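Long-range contact in protein Pcdhgb2 (Mus musculus, PDB 5SZR), which is a clustered protocadherin, represented here by extracellular cadherin domains 3 to 6, that binds calcium and probably mediates calcium-dependent cell adhesion in specifying neuronal connections: residues Q217-N227 and V309-D320. Numbering follows the deposited sequence.
Sequences QASYLVHVAEN and VSMRVLVGDRND. With CA (calcium ion), chain Q; CA (calcium ion), chain P; CA (calcium ion), chain R; EDO (1,2-ethanediol), chain Z.
Y220 to A225 run parallel to M311 to G316, the short strand axes 26° apart, with edge strand 219-225 flanking strand 306-316 in a mixed sheet. Y220, V222 and V224 each donate N-H to, and accept a bond at O from, the residues before and after their partners; V222 O receives L314 N at 2.7 Å. E226 N to G316 O carries the ladder one bond past the strand.

On the face with Y220, V222 and V224, the side chains enter the core between the sheets of this cadherin domain and touch strand 232-240. M311 reaches out extended and turns at its last torsion (chi3 -80°), setting CE 3.7 Å from V222 CG2 and also against Y220 CB; an alanine here would probably leave a gap beside V222 CG2 and Y220 CB. V309 CG2 meets the edge of the Y220 ring at CD2 (3.7 Å), and V224 CG2 packs on V313 CG1. On the other face, which is more exposed, L314 CD1 touches L221 CD1 and H223 NE2.

Past the strands the chemistry turns ionic. With CG anti to the backbone N (chi1 179°) and the chain extended, E226 splits its carboxylate between two calcium ions: OE2 binds one at 2.3 Å, while OE1 lies 2.8 Å from the other and accepts R318 N. D320 spans the same pair, its OD2 also taking N227 ND2 (3.0 Å) from above the carboxylate plane. D317 OD1, R318 O, E286 and D360 complete the second ion's shell, D284, E286 and two waters the first's, and N319 OD1 binds a third calcium. The carboxylates of E226 and D320, 3.3 Å apart at OE1 and OD2, would probably repel without the metals, so calcium is likely to set the rigidity of this interdomain linker.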
loop_
_atom_site.group_PDB
_atom_site.type_symbol
_atom_site.label_atom_id
_atom_site.label_comp_id
_atom_site.label_asym_id
_atom_site.label_seq_id
_atom_site.Cartn_x
_atom_site.Cartn_y
_atom_site.Cartn_z
ATOM N N GLN A 217 -0.598 -6.780 -15.026
ATOM C CA GLN A 217 0.207 -7.079 -16.204
ATOM C C GLN A 217 0.347 -5.838 -17.077
ATOM O O GLN A 217 -0.527 -4.969 -17.095
ATOM C CB GLN A 217 -0.406 -8.215 -17.039
ATOM C CG GLN A 217 -0.681 -9.480 -16.255
ATOM C CD GLN A 217 -1.267 -10.584 -17.108
ATOM O OE1 GLN A 217 -1.321 -10.478 -18.338
ATOM N NE2 GLN A 217 -1.704 -11.659 -16.460
ATOM N N ALA A 218 1.456 -5.775 -17.819
ATOM C CA ALA A 218 1.689 -4.655 -18.726
ATOM C C ALA A 218 0.744 -4.689 -19.923
ATOM O O ALA A 218 0.414 -3.637 -20.485
ATOM C CB ALA A 218 3.140 -4.664 -19.202
ATOM N N SER A 219 0.317 -5.878 -20.335
ATOM C CA SER A 219 -0.672 -6.040 -21.391
ATOM C C SER A 219 -1.263 -7.435 -21.259
ATOM O O SER A 219 -0.769 -8.269 -20.497
ATOM C CB SER A 219 -0.066 -5.826 -22.781
ATOM O OG SER A 219 0.912 -6.806 -23.057
ATOM N N TYR A 220 -2.333 -7.679 -22.012
ATOM C CA TYR A 220 -3.092 -8.915 -21.896
ATOM C C TYR A 220 -3.240 -9.568 -23.262
ATOM O O TYR A 220 -3.721 -8.937 -24.210
ATOM C CB TYR A 220 -4.471 -8.658 -21.279
ATOM C CG TYR A 220 -4.437 -8.343 -19.793
ATOM C CD1 TYR A 220 -4.554 -9.354 -18.846
ATOM C CD2 TYR A 220 -4.297 -7.036 -19.340
ATOM C CE1 TYR A 220 -4.530 -9.072 -17.488
ATOM C CE2 TYR A 220 -4.273 -6.747 -17.989
ATOM C CZ TYR A 220 -4.388 -7.766 -17.067
ATOM O OH TYR A 220 -4.367 -7.473 -15.720
ATOM N N LEU A 221 -2.827 -10.828 -23.355
ATOM C CA LEU A 221 -3.025 -11.658 -24.538
ATOM C C LEU A 221 -3.970 -12.788 -24.143
ATOM O O LEU A 221 -3.635 -13.614 -23.287
ATOM C CB LEU A 221 -1.694 -12.195 -25.058
ATOM C CG LEU A 221 -1.751 -12.998 -26.356
ATOM C CD1 LEU A 221 -2.291 -12.132 -27.483
ATOM C CD2 LEU A 221 -0.380 -13.543 -26.707
ATOM N N VAL A 222 -5.153 -12.814 -24.751
ATOM C CA VAL A 222 -6.217 -13.732 -24.365
ATOM C C VAL A 222 -6.534 -14.653 -25.534
ATOM O O VAL A 222 -6.597 -14.206 -26.684
ATOM C CB VAL A 222 -7.476 -12.962 -23.916
ATOM C CG1 VAL A 222 -8.554 -13.925 -23.434
ATOM C CG2 VAL A 222 -7.117 -11.961 -22.829
ATOM N N HIS A 223 -6.732 -15.936 -25.238
ATOM C CA HIS A 223 -7.164 -16.928 -26.216
ATOM C C HIS A 223 -8.600 -17.335 -25.914
ATOM O O HIS A 223 -8.929 -17.644 -24.765
ATOM C CB HIS A 223 -6.263 -18.166 -26.191
ATOM C CG HIS A 223 -4.884 -17.932 -26.726
ATOM N ND1 HIS A 223 -3.874 -17.381 -25.969
ATOM C CD2 HIS A 223 -4.345 -18.185 -27.942
ATOM C CE1 HIS A 223 -2.774 -17.301 -26.694
ATOM N NE2 HIS A 223 -3.032 -17.782 -27.896
ATOM N N VAL A 224 -9.454 -17.331 -26.939
ATOM C CA VAL A 224 -10.857 -17.718 -26.800
ATOM C C VAL A 224 -11.217 -18.657 -27.944
ATOM O O VAL A 224 -11.131 -18.274 -29.117
ATOM C CB VAL A 224 -11.807 -16.508 -26.798
ATOM C CG1 VAL A 224 -13.209 -16.944 -26.401
ATOM C CG2 VAL A 224 -11.303 -15.419 -25.880
ATOM N N ALA A 225 -11.641 -19.871 -27.605
ATOM C CA ALA A 225 -12.048 -20.825 -28.623
ATOM C C ALA A 225 -13.314 -20.348 -29.321
ATOM O O ALA A 225 -14.260 -19.877 -28.683
ATOM C CB ALA A 225 -12.275 -22.210 -28.016
ATOM N N GLU A 226 -13.303 -20.462 -30.644
ATOM C CA GLU A 226 -14.453 -20.169 -31.487
ATOM C C GLU A 226 -15.712 -20.852 -30.972
ATOM O O GLU A 226 -15.646 -21.867 -30.269
ATOM C CB GLU A 226 -14.128 -20.628 -32.907
ATOM C CG GLU A 226 -15.169 -20.447 -33.961
ATOM C CD GLU A 226 -14.631 -20.857 -35.311
ATOM O OE1 GLU A 226 -13.977 -21.917 -35.397
ATOM O OE2 GLU A 226 -14.820 -20.092 -36.273
ATOM N N ASN A 227 -16.865 -20.278 -31.326
ATOM C CA ASN A 227 -18.188 -20.837 -31.049
ATOM C C ASN A 227 -18.498 -20.880 -29.558
ATOM O O ASN A 227 -19.371 -21.638 -29.118
ATOM C CB ASN A 227 -18.349 -22.228 -31.672
ATOM C CG ASN A 227 -18.108 -22.215 -33.167
ATOM O OD1 ASN A 227 -18.479 -21.266 -33.855
ATOM N ND2 ASN A 227 -17.475 -23.267 -33.676
ATOM N N VAL A 309 -4.458 -0.171 -20.238
ATOM C CA VAL A 309 -3.757 -1.402 -20.570
ATOM C C VAL A 309 -4.329 -1.943 -21.873
ATOM O O VAL A 309 -5.523 -1.800 -22.155
ATOM C CB VAL A 309 -3.859 -2.444 -19.430
ATOM C CG1 VAL A 309 -5.294 -2.916 -19.253
ATOM C CG2 VAL A 309 -2.919 -3.612 -19.676
ATOM N N SER A 310 -3.463 -2.545 -22.679
ATOM C CA SER A 310 -3.864 -3.112 -23.959
ATOM C C SER A 310 -4.158 -4.598 -23.798
ATOM O O SER A 310 -3.389 -5.329 -23.164
ATOM C CB SER A 310 -2.780 -2.903 -25.017
ATOM O OG SER A 310 -3.154 -3.508 -26.247
ATOM N N MET A 311 -5.271 -5.040 -24.374
ATOM C CA MET A 311 -5.616 -6.453 -24.427
ATOM C C MET A 311 -5.795 -6.871 -25.878
ATOM O O MET A 311 -6.482 -6.186 -26.642
ATOM C CB MET A 311 -6.888 -6.755 -23.635
ATOM C CG MET A 311 -7.366 -8.184 -23.793
ATOM S SD MET A 311 -8.881 -8.539 -22.896
ATOM C CE MET A 311 -8.249 -8.774 -21.236
ATOM N N ARG A 312 -5.175 -7.983 -26.254
ATOM C CA ARG A 312 -5.396 -8.603 -27.552
ATOM C C ARG A 312 -6.093 -9.942 -27.352
ATOM O O ARG A 312 -5.704 -10.731 -26.484
ATOM C CB ARG A 312 -4.084 -8.792 -28.316
ATOM C CG ARG A 312 -4.269 -9.498 -29.648
ATOM C CD ARG A 312 -2.980 -9.567 -30.449
ATOM N NE ARG A 312 -2.634 -8.288 -31.065
ATOM C CZ ARG A 312 -3.128 -7.860 -32.224
ATOM N NH1 ARG A 312 -3.999 -8.606 -32.894
ATOM N NH2 ARG A 312 -2.752 -6.689 -32.714
ATOM N N VAL A 313 -7.128 -10.189 -28.146
ATOM C CA VAL A 313 -7.934 -11.397 -28.042
ATOM C C VAL A 313 -7.740 -12.203 -29.321
ATOM O O VAL A 313 -8.010 -11.705 -30.422
ATOM C CB VAL A 313 -9.415 -11.062 -27.808
ATOM C CG1 VAL A 313 -10.248 -12.332 -27.743
ATOM C CG2 VAL A 313 -9.567 -10.244 -26.525
ATOM N N LEU A 314 -7.258 -13.435 -29.180
ATOM C CA LEU A 314 -7.031 -14.328 -30.309
ATOM C C LEU A 314 -8.164 -15.344 -30.373
ATOM O O LEU A 314 -8.342 -16.145 -29.448
ATOM C CB LEU A 314 -5.678 -15.031 -30.193
ATOM C CG LEU A 314 -4.470 -14.137 -30.482
ATOM C CD1 LEU A 314 -3.167 -14.824 -30.098
ATOM C CD2 LEU A 314 -4.463 -13.748 -31.953
ATOM N N VAL A 315 -8.934 -15.297 -31.452
ATOM C CA VAL A 315 -10.041 -16.224 -31.653
ATOM C C VAL A 315 -9.472 -17.544 -32.161
ATOM O O VAL A 315 -8.826 -17.589 -33.213
ATOM C CB VAL A 315 -11.071 -15.645 -32.632
ATOM C CG1 VAL A 315 -12.190 -16.641 -32.883
ATOM C CG2 VAL A 315 -11.620 -14.331 -32.092
ATOM N N GLY A 316 -9.705 -18.620 -31.413
ATOM C CA GLY A 316 -9.105 -19.906 -31.725
ATOM C C GLY A 316 -9.919 -20.680 -32.751
ATOM O O GLY A 316 -11.146 -20.680 -32.724
ATOM N N ASP A 317 -9.214 -21.350 -33.655
ATOM C CA ASP A 317 -9.866 -22.119 -34.703
ATOM C C ASP A 317 -10.325 -23.467 -34.163
ATOM O O ASP A 317 -9.554 -24.186 -33.521
ATOM C CB ASP A 317 -8.914 -22.317 -35.881
ATOM C CG ASP A 317 -9.560 -23.063 -37.033
ATOM O OD1 ASP A 317 -10.777 -22.885 -37.253
ATOM O OD2 ASP A 317 -8.848 -23.831 -37.719
ATOM N N ARG A 318 -11.585 -23.800 -34.412
ATOM C CA ARG A 318 -12.111 -25.136 -34.188
ATOM C C ARG A 318 -12.460 -25.782 -35.522
ATOM O O ARG A 318 -12.557 -25.114 -36.555
ATOM C CB ARG A 318 -13.349 -25.112 -33.286
ATOM C CG ARG A 318 -13.055 -24.933 -31.807
ATOM C CD ARG A 318 -14.312 -25.183 -30.985
ATOM N NE ARG A 318 -14.075 -25.043 -29.551
ATOM C CZ ARG A 318 -13.557 -26.000 -28.785
ATOM N NH1 ARG A 318 -13.381 -25.789 -27.486
ATOM N NH2 ARG A 318 -13.213 -27.166 -29.320
ATOM N N ASN A 319 -12.653 -27.100 -35.490
ATOM C CA ASN A 319 -12.990 -27.851 -36.699
ATOM C C ASN A 319 -14.510 -27.906 -36.866
ATOM O O ASN A 319 -15.153 -28.945 -36.721
ATOM C CB ASN A 319 -12.383 -29.247 -36.654
ATOM C CG ASN A 319 -12.452 -29.942 -38.000
ATOM O OD1 ASN A 319 -12.285 -29.302 -39.035
ATOM N ND2 ASN A 319 -12.720 -31.251 -37.998
ATOM N N ASP A 320 -15.086 -26.746 -37.182
ATOM C CA ASP A 320 -16.523 -26.641 -37.396
ATOM C C ASP A 320 -16.899 -26.586 -38.875
ATOM O O ASP A 320 -18.042 -26.251 -39.205
ATOM C CB ASP A 320 -17.089 -25.427 -36.648
ATOM C CG ASP A 320 -16.344 -24.137 -36.949
ATOM O OD1 ASP A 320 -15.240 -24.190 -37.525
ATOM O OD2 ASP A 320 -16.863 -23.058 -36.588
HETATM CA CA CA Q . -13.158 -23.053 -37.858
HETATM CA CA CA P . -16.498 -20.974 -37.560
HETATM CA CA CA R . -12.180 -28.753 -41.248
HETATM C C1 EDO Z . -1.228 -12.437 -20.924
HETATM O O1 EDO Z . -0.321 -11.740 -21.788
HETATM C C2 EDO Z . -0.536 -13.663 -20.340
HETATM O O2 EDO Z . -1.120 -13.991 -19.071
HETATM O O HOH W 1 -18.441 -20.245 -36.356
HETATM O O HOH W 2 -17.788 -21.586 -39.725
#